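Local coordinates for Peptide/nickel transport system substrate-binding protein (Listeria monocytogenes serotype 1/2a, PDB 5KZT) that binds peptides as the substrate-binding protein OppA and probably delivers them to a transport system for uptake across the membrane, at residues S270-R281 against Q416-P427; P317-G325 against D335-E345. One frame throughout, in Å; residues are numbered along the deposited sequence. Where two conformers were deposited one is given.

Interaction 1. Residues S270-R281 against Q416-P427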
# COMPACT_ATOMS: atom_id res chain seq x y z
N SER A 270 -7.13 -0.19 8.25
CA SER A 270 -7.37 1.22 7.82
C SER A 270 -7.14 1.43 6.31
O SER A 270 -6.65 2.47 5.89
CB SER A 270 -6.50 2.20 8.62
OG SER A 270 -6.82 2.17 10.00
N SER A 271 -7.54 0.43 5.53
CA SER A 271 -7.35 0.41 4.09
C SER A 271 -8.72 0.46 3.44
O SER A 271 -9.71 -0.01 4.02
CB SER A 271 -6.60 -0.85 3.70
OG SER A 271 -5.30 -0.82 4.28
N THR A 272 -8.77 1.06 2.25
CA THR A 272 -10.01 1.19 1.49
C THR A 272 -9.86 0.46 0.16
O THR A 272 -8.86 0.66 -0.55
CB THR A 272 -10.30 2.66 1.22
OG1 THR A 272 -10.42 3.34 2.48
CG2 THR A 272 -11.60 2.82 0.40
N PHE A 273 -10.84 -0.38 -0.16
CA PHE A 273 -10.92 -1.05 -1.44
C PHE A 273 -11.98 -0.34 -2.27
O PHE A 273 -13.04 0.03 -1.76
CB PHE A 273 -11.23 -2.53 -1.27
CG PHE A 273 -10.00 -3.37 -1.13
CD1 PHE A 273 -9.29 -3.38 0.06
CD2 PHE A 273 -9.50 -4.07 -2.21
CE1 PHE A 273 -8.13 -4.13 0.19
CE2 PHE A 273 -8.35 -4.83 -2.09
CZ PHE A 273 -7.66 -4.86 -0.89
N TYR A 274 -11.66 -0.10 -3.54
CA TYR A 274 -12.48 0.73 -4.38
C TYR A 274 -12.41 0.23 -5.79
O TYR A 274 -11.44 -0.41 -6.19
CB TYR A 274 -12.08 2.20 -4.31
CG TYR A 274 -10.60 2.47 -4.52
CD1 TYR A 274 -9.73 2.46 -3.43
CD2 TYR A 274 -10.07 2.73 -5.79
CE1 TYR A 274 -8.38 2.71 -3.59
CE2 TYR A 274 -8.71 2.98 -5.95
CZ TYR A 274 -7.87 2.97 -4.84
OH TYR A 274 -6.52 3.20 -4.95
N ILE A 275 -13.45 0.57 -6.54
CA ILE A 275 -13.50 0.33 -7.98
C ILE A 275 -12.76 1.47 -8.68
O ILE A 275 -13.11 2.65 -8.47
CB ILE A 275 -14.95 0.29 -8.51
CG1 ILE A 275 -15.81 -0.72 -7.75
CG2 ILE A 275 -14.96 -0.00 -10.02
CD1 ILE A 275 -15.44 -2.16 -7.94
N LYS A 276 -11.79 1.14 -9.52
CA LYS A 276 -11.18 2.10 -10.44
C LYS A 276 -11.84 2.06 -11.83
O LYS A 276 -12.02 1.00 -12.41
CB LYS A 276 -9.69 1.82 -10.58
CG LYS A 276 -8.90 2.10 -9.32
CD LYS A 276 -7.40 1.93 -9.53
CE LYS A 276 -6.80 3.09 -10.28
NZ LYS A 276 -5.33 2.93 -10.31
N PHE A 277 -12.16 3.24 -12.36
CA PHE A 277 -12.78 3.38 -13.68
C PHE A 277 -11.75 3.94 -14.66
O PHE A 277 -11.49 5.15 -14.66
CB PHE A 277 -13.94 4.36 -13.58
CG PHE A 277 -15.08 3.87 -12.71
CD1 PHE A 277 -15.82 2.75 -13.09
CD2 PHE A 277 -15.44 4.55 -11.56
CE1 PHE A 277 -16.87 2.30 -12.30
CE2 PHE A 277 -16.51 4.11 -10.77
CZ PHE A 277 -17.21 2.98 -11.14
N ASN A 278 -11.17 3.08 -15.49
CA ASN A 278 -10.20 3.55 -16.49
C ASN A 278 -10.95 4.23 -17.63
O ASN A 278 -11.76 3.60 -18.32
CB ASN A 278 -9.34 2.43 -17.06
CG ASN A 278 -8.23 2.94 -17.95
OD1 ASN A 278 -7.88 4.13 -17.92
ND2 ASN A 278 -7.70 2.06 -18.79
N GLN A 279 -10.63 5.49 -17.83
CA GLN A 279 -11.28 6.30 -18.86
C GLN A 279 -10.63 6.23 -20.24
O GLN A 279 -11.22 6.70 -21.22
CB GLN A 279 -11.37 7.75 -18.41
CG GLN A 279 -12.02 7.89 -17.05
CD GLN A 279 -12.41 9.31 -16.72
OE1 GLN A 279 -12.61 10.14 -17.61
NE2 GLN A 279 -12.57 9.59 -15.43
N LYS A 280 -9.43 5.66 -20.33
CA LYS A 280 -8.70 5.60 -21.60
C LYS A 280 -7.79 4.39 -21.64
O LYS A 280 -6.96 4.21 -20.74
CB LYS A 280 -7.86 6.86 -21.80
CG LYS A 280 -7.10 6.88 -23.12
CD LYS A 280 -6.56 8.26 -23.42
CE LYS A 280 -7.64 9.22 -23.90
NZ LYS A 280 -7.03 10.36 -24.63
N ARG A 281 -7.93 3.58 -22.68
CA ARG A 281 -7.19 2.34 -22.81
C ARG A 281 -6.65 2.25 -24.23
O ARG A 281 -7.38 2.49 -25.20
CB ARG A 281 -8.13 1.18 -22.51
CG ARG A 281 -7.50 -0.17 -22.68
CD ARG A 281 -8.45 -1.28 -22.27
NE ARG A 281 -7.70 -2.52 -22.22
CZ ARG A 281 -8.13 -3.66 -21.72
NH1 ARG A 281 -9.34 -3.75 -21.18
NH2 ARG A 281 -7.33 -4.72 -21.73
N GLN A 416 -2.44 1.07 -17.90
CA GLN A 416 -3.83 1.37 -18.26
C GLN A 416 -4.47 0.34 -19.19
O GLN A 416 -5.32 0.67 -20.01
CB GLN A 416 -3.96 2.80 -18.80
CG GLN A 416 -4.13 3.77 -17.66
CD GLN A 416 -4.19 5.20 -18.10
OE1 GLN A 416 -3.19 5.89 -18.09
NE2 GLN A 416 -5.39 5.66 -18.44
N ASP A 417 -4.09 -0.91 -19.01
CA ASP A 417 -4.57 -1.98 -19.85
C ASP A 417 -5.64 -2.72 -19.06
O ASP A 417 -5.47 -3.87 -18.67
CB ASP A 417 -3.38 -2.86 -20.24
CG ASP A 417 -3.66 -3.74 -21.43
OD1 ASP A 417 -4.41 -3.34 -22.35
OD2 ASP A 417 -3.08 -4.86 -21.46
N TYR A 418 -6.75 -2.04 -18.82
CA TYR A 418 -7.88 -2.58 -18.07
C TYR A 418 -9.08 -1.65 -18.32
O TYR A 418 -8.92 -0.54 -18.83
CB TYR A 418 -7.54 -2.69 -16.55
CG TYR A 418 -7.50 -1.39 -15.79
CD1 TYR A 418 -6.39 -0.56 -15.86
CD2 TYR A 418 -8.58 -0.98 -15.00
CE1 TYR A 418 -6.35 0.67 -15.21
CE2 TYR A 418 -8.54 0.23 -14.29
CZ TYR A 418 -7.41 1.05 -14.41
OH TYR A 418 -7.34 2.25 -13.76
N ASP A 419 -10.29 -2.12 -18.02
CA ASP A 419 -11.49 -1.28 -18.13
C ASP A 419 -11.88 -0.72 -16.77
O ASP A 419 -11.98 0.50 -16.56
CB ASP A 419 -12.66 -2.07 -18.70
CG ASP A 419 -12.43 -2.55 -20.11
OD1 ASP A 419 -11.58 -2.00 -20.84
OD2 ASP A 419 -13.15 -3.50 -20.49
N PHE A 420 -12.12 -1.63 -15.84
CA PHE A 420 -12.33 -1.30 -14.45
C PHE A 420 -11.83 -2.44 -13.59
O PHE A 420 -11.67 -3.56 -14.07
CB PHE A 420 -13.77 -0.82 -14.15
CG PHE A 420 -14.87 -1.87 -14.24
CD1 PHE A 420 -14.94 -2.79 -15.27
CD2 PHE A 420 -15.91 -1.85 -13.32
CE1 PHE A 420 -15.99 -3.71 -15.33
CE2 PHE A 420 -16.96 -2.76 -13.38
CZ PHE A 420 -17.00 -3.69 -14.39
N SER A 421 -11.54 -2.13 -12.32
CA SER A 421 -10.84 -3.07 -11.47
C SER A 421 -11.14 -2.86 -10.01
O SER A 421 -11.63 -1.80 -9.60
CB SER A 421 -9.32 -2.92 -11.69
OG SER A 421 -8.83 -1.68 -11.16
N MET A 422 -10.85 -3.89 -9.23
CA MET A 422 -10.95 -3.84 -7.77
C MET A 422 -9.55 -3.49 -7.30
O MET A 422 -8.62 -4.26 -7.50
CB MET A 422 -11.34 -5.21 -7.23
CG MET A 422 -11.33 -5.30 -5.71
SD MET A 422 -12.74 -4.43 -4.98
CE MET A 422 -14.00 -5.64 -5.29
N SER A 423 -9.40 -2.33 -6.68
CA SER A 423 -8.09 -1.94 -6.13
C SER A 423 -8.20 -1.55 -4.70
O SER A 423 -9.28 -1.34 -4.19
CB SER A 423 -7.50 -0.83 -6.95
OG SER A 423 -7.55 -1.16 -8.34
N GLY A 424 -7.07 -1.47 -4.02
CA GLY A 424 -7.07 -1.04 -2.64
C GLY A 424 -5.86 -0.21 -2.30
O GLY A 424 -4.80 -0.38 -2.91
N TRP A 425 -6.04 0.67 -1.31
CA TRP A 425 -4.95 1.48 -0.82
C TRP A 425 -4.93 1.44 0.67
O TRP A 425 -5.96 1.67 1.32
CB TRP A 425 -5.09 2.92 -1.31
CG TRP A 425 -3.89 3.74 -1.06
CD1 TRP A 425 -3.72 4.69 -0.09
CD2 TRP A 425 -2.68 3.72 -1.80
NE1 TRP A 425 -2.48 5.25 -0.18
CE2 TRP A 425 -1.81 4.69 -1.23
CE3 TRP A 425 -2.24 2.98 -2.91
CZ2 TRP A 425 -0.53 4.93 -1.72
CZ3 TRP A 425 -0.96 3.21 -3.39
CH2 TRP A 425 -0.12 4.19 -2.80
N GLY A 426 -3.74 1.19 1.21
CA GLY A 426 -3.45 1.32 2.63
C GLY A 426 -2.58 2.54 2.84
O GLY A 426 -1.75 2.89 1.99
N PRO A 427 -2.74 3.21 3.99
CA PRO A 427 -2.05 4.48 4.20
C PRO A 427 -0.55 4.32 4.43
O PRO A 427 -0.14 3.37 5.07
CB PRO A 427 -2.73 5.03 5.45
CG PRO A 427 -3.13 3.80 6.20
CD PRO A 427 -3.53 2.81 5.17

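Interaction 2. Residues P317-G325 against D335-E345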
# COMPACT_ATOMS: atom_id res chain seq x y z
N PRO A 317 -18.83 -1.68 4.78
CA PRO A 317 -19.01 -0.81 3.63
C PRO A 317 -18.30 0.52 3.79
O PRO A 317 -18.22 1.04 4.89
CB PRO A 317 -20.52 -0.60 3.57
CG PRO A 317 -21.06 -1.85 4.14
CD PRO A 317 -20.14 -2.14 5.29
N ALA A 318 -17.78 1.02 2.67
CA ALA A 318 -17.10 2.29 2.60
C ALA A 318 -17.91 3.20 1.69
O ALA A 318 -18.31 2.78 0.60
CB ALA A 318 -15.71 2.10 2.04
N ASN A 319 -18.15 4.42 2.16
CA ASN A 319 -18.74 5.49 1.35
C ASN A 319 -17.82 6.72 1.33
O ASN A 319 -18.26 7.87 1.11
CB ASN A 319 -20.10 5.84 1.91
CG ASN A 319 -21.05 4.67 1.90
OD1 ASN A 319 -21.45 4.17 2.95
ND2 ASN A 319 -21.40 4.21 0.74
N ASN A 320 -16.54 6.45 1.59
CA ASN A 320 -15.46 7.41 1.57
C ASN A 320 -14.20 6.70 1.10
O ASN A 320 -13.99 5.50 1.38
CB ASN A 320 -15.17 7.97 2.95
CG ASN A 320 -16.36 8.67 3.57
OD1 ASN A 320 -17.24 8.03 4.13
ND2 ASN A 320 -16.39 10.00 3.45
N LEU A 321 -13.33 7.43 0.43
CA LEU A 321 -11.98 6.97 0.13
C LEU A 321 -11.14 6.88 1.39
O LEU A 321 -10.42 5.89 1.61
CB LEU A 321 -11.31 7.91 -0.87
CG LEU A 321 -9.85 7.64 -1.14
CD1 LEU A 321 -9.65 6.22 -1.63
CD2 LEU A 321 -9.31 8.67 -2.12
N VAL A 322 -11.21 7.92 2.21
CA VAL A 322 -10.48 7.98 3.47
C VAL A 322 -11.23 7.08 4.47
O VAL A 322 -12.44 7.18 4.59
CB VAL A 322 -10.34 9.42 4.00
CG1 VAL A 322 -9.74 9.44 5.41
CG2 VAL A 322 -9.53 10.27 3.03
N PRO A 323 -10.52 6.15 5.13
CA PRO A 323 -11.18 5.23 6.03
C PRO A 323 -11.62 5.89 7.34
O PRO A 323 -10.98 6.85 7.79
CB PRO A 323 -10.13 4.14 6.27
CG PRO A 323 -8.84 4.83 6.03
CD PRO A 323 -9.11 5.78 4.91
N GLU A 324 -12.71 5.40 7.92
CA GLU A 324 -13.18 5.89 9.22
C GLU A 324 -12.18 5.50 10.29
O GLU A 324 -11.57 4.46 10.20
CB GLU A 324 -14.51 5.27 9.61
CG GLU A 324 -15.67 5.59 8.70
CD GLU A 324 -16.95 5.04 9.26
OE1 GLU A 324 -17.67 5.80 9.96
OE2 GLU A 324 -17.19 3.83 9.07
N GLY A 325 -12.04 6.35 11.30
CA GLY A 325 -11.23 6.05 12.47
C GLY A 325 -9.73 6.25 12.30
O GLY A 325 -8.97 5.82 13.15
N ASP A 335 -13.52 13.12 13.19
CA ASP A 335 -13.12 12.25 12.08
C ASP A 335 -13.36 12.90 10.73
O ASP A 335 -14.46 13.42 10.47
CB ASP A 335 -13.92 10.94 12.13
CG ASP A 335 -13.29 9.83 11.32
OD1 ASP A 335 -12.83 10.06 10.18
OD2 ASP A 335 -13.26 8.69 11.85
N TYR A 336 -12.34 12.86 9.87
CA TYR A 336 -12.45 13.30 8.47
C TYR A 336 -13.73 12.80 7.81
O TYR A 336 -14.44 13.59 7.17
CB TYR A 336 -11.25 12.77 7.66
CG TYR A 336 -11.25 13.15 6.20
CD1 TYR A 336 -11.96 12.40 5.26
CD2 TYR A 336 -10.51 14.25 5.74
CE1 TYR A 336 -11.95 12.73 3.91
CE2 TYR A 336 -10.49 14.58 4.39
CZ TYR A 336 -11.21 13.82 3.48
OH TYR A 336 -11.21 14.14 2.13
N THR A 337 -14.04 11.50 7.97
CA THR A 337 -15.22 10.91 7.32
C THR A 337 -16.56 11.48 7.79
O THR A 337 -17.49 11.59 6.99
CB THR A 337 -15.29 9.37 7.46
OG1 THR A 337 -15.29 9.00 8.83
CG2 THR A 337 -14.15 8.74 6.78
N LYS A 338 -16.66 11.85 9.06
CA LYS A 338 -17.87 12.53 9.58
C LYS A 338 -18.03 13.94 8.94
O LYS A 338 -19.14 14.33 8.55
CB LYS A 338 -17.80 12.59 11.12
CG LYS A 338 -18.97 13.27 11.82
CD LYS A 338 -18.67 13.55 13.30
CE LYS A 338 -19.85 14.21 14.01
NZ LYS A 338 -20.21 15.53 13.42
N GLU A 339 -16.93 14.67 8.81
CA GLU A 339 -16.95 16.00 8.17
C GLU A 339 -17.22 15.91 6.67
O GLU A 339 -17.90 16.77 6.12
CB GLU A 339 -15.65 16.77 8.43
CG GLU A 339 -15.38 16.98 9.91
CD GLU A 339 -14.14 17.79 10.19
OE1 GLU A 339 -13.20 17.79 9.37
OE2 GLU A 339 -14.12 18.42 11.25
N SER A 340 -16.68 14.90 6.01
CA SER A 340 -16.90 14.70 4.58
C SER A 340 -18.32 14.23 4.25
O SER A 340 -18.85 14.55 3.18
CB SER A 340 -15.91 13.68 4.02
OG SER A 340 -15.86 13.74 2.61
N GLY A 341 -18.91 13.46 5.17
CA GLY A 341 -20.16 12.76 4.92
C GLY A 341 -20.02 11.59 3.97
O GLY A 341 -18.91 11.29 3.44
N LYS A 342 -21.14 10.92 3.72
CA LYS A 342 -21.16 9.79 2.80
C LYS A 342 -21.22 10.28 1.36
O LYS A 342 -21.79 11.32 1.08
CB LYS A 342 -22.32 8.86 3.11
CG LYS A 342 -22.20 8.16 4.45
CD LYS A 342 -23.44 7.34 4.74
CE LYS A 342 -23.31 6.49 5.99
NZ LYS A 342 -22.92 7.28 7.20
N HIS A 343 -20.60 9.52 0.46
CA HIS A 343 -20.65 9.75 -0.98
C HIS A 343 -21.01 8.47 -1.72
O HIS A 343 -20.63 7.38 -1.27
CB HIS A 343 -19.29 10.23 -1.46
CG HIS A 343 -18.76 11.37 -0.68
ND1 HIS A 343 -19.00 12.68 -1.02
CD2 HIS A 343 -18.03 11.40 0.46
CE1 HIS A 343 -18.43 13.47 -0.13
NE2 HIS A 343 -17.84 12.72 0.78
N LEU A 344 -21.72 8.61 -2.84
CA LEU A 344 -22.03 7.49 -3.75
C LEU A 344 -22.56 6.25 -3.01
O LEU A 344 -22.00 5.14 -3.09
CB LEU A 344 -20.81 7.11 -4.60
CG LEU A 344 -20.16 8.24 -5.41
CD1 LEU A 344 -18.82 7.76 -5.99
CD2 LEU A 344 -21.07 8.77 -6.50
N GLU A 345 -23.65 6.46 -2.29
CA GLU A 345 -24.33 5.39 -1.57
C GLU A 345 -25.10 4.48 -2.52
O GLU A 345 -25.71 4.95 -3.48
CB GLU A 345 -25.27 5.97 -0.51
CG GLU A 345 -24.53 6.71 0.60
CD GLU A 345 -25.46 7.25 1.67
OE1 GLU A 345 -25.94 6.47 2.51
OE2 GLU A 345 -25.69 8.47 1.70
O HOH W 1 -18.88 9.33 6.05
O HOH W 2 -10.44 8.98 9.38

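Interaction 1. Residues S270-R281 against Q416-P427
At the peptide-binding site of this OppA, strand 420-425 runs antiparallel to strand 270-277, their axes 153° apart. Three hydrogen-bonded pairs, Thr-272 with Trp-425, Tyr-274 with Ser-423 and Lys-276 with Ser-421, carry two backbone bonds each; Ser-423 N to Tyr-274 O, at 2.8 Å, is nearly straight. Between them Phe-273 faces Gly-424 in a non-hydrogen-bonded pair, and Gly-424 CA sits over the ring centre of Phe-273, a CH-pi contact with 3.9 Å from CA to the centroid. Without a side chain at Gly-424 the ring can lie flat across the neighbouring strand, while its edge meets Met-422 CG. On the same face Ile-275 CG2 touches the edge of the Phe-420 ring. In the solute-binding protein family to which OppA belongs, a ligand is held between lobes, and here the bound peptide takes backbone hydrogen bonds from Gly-424 and Gly-426 and packs on Trp-425. On the face opposite Phe-273, Lys-276 bends at chi3 (76°), laying CD 3.3 Å from Ser-423 OG before its NZ reaches a salt bridge with Asp-413. Beyond the strands Asn-278 forms an Asx turn, OD1 accepting from Lys-280 N; Gln-416 NE2, also bonded to Ser-449 OG, adds a second bond to this OD1 at 3.0 Å. ND2 donates almost straight to Tyr-418 O at 2.9 Å, and CB rests over the Tyr-418 ring. With both amide ends engaged, the rotation of the side chain is fixed. Extended Arg-281 lays its guanidinium over Tyr-418 N and centres a salt-bridge network: NH1 meets Asp-419 OD1 at 2.9 Å in the guanidinium plane but from above the carboxylate, and also pairs with Glu-370, while NH2 bridges to Asp-417 OD1 at a longer 3.3 Å.

Interaction 2. Residues P317-G325 against D335-E345
Asp-335 OD2 receives Gly-325 N at 2.7 Å through its syn lone pair, joining the loop 317-325 to the start of helix 336-340. The same carboxylate is the N-cap: OD1 accepts from Thr-337 N at 2.9 Å, so OD2 takes the loop N-H and OD1 the helix N-H. With CG anti to the backbone N (chi1 -162°), Asp-335 can reach both. Thr-337 directs CG2 at the loop, 3.2 Å from Val-322 O, while its OG1 lies beside Glu-324 CG. Val-322 meets CD1 and CE1 of the Tyr-336 ring, the side chains crossing at about a right angle, with CG2 3.6 Å from CE1. Past the helix end, where Gly-341 leaves helical geometry with positive phi, Asn-320 ND2 donates to Gly-341 O at 2.8 Å, tilted from the amide plane. Its OD1 takes a bond from a water that also donates to Thr-337 O within the helix; ND2 is shared with Glu-481. The Asn-320 amide stands nearly perpendicular to the His-343 ring (87°) and meets it at the edge. His-343 N bonds to Asn-319 O at 2.9 Å, and NE2 donates to Ser-340 OG, which also bonds to Glu-481, with ND1 held by Thr-486.

Following the chain from the N terminus, strand 264-277 comes first and passes through interaction 1; the chain then runs through helices 291-299 and 303-311 to the loop 317-325. Interaction 2 closes a short loop there, with nine residues between its segments, before helix 348-362 and strands 367-374 and 397-404 lead to strand 420-425, which completes interaction 1. Interaction 2 is thus nested inside the long loop closed by interaction 1. Their centres lie about 17 Å apart, yet they touch: Thr-272 OG1 probably bonds to Leu-321 O at 2.7 Å, and Pro-323 packs on Ser-270. The mixed sheet is so joined to the short helix 336-340 through the loop.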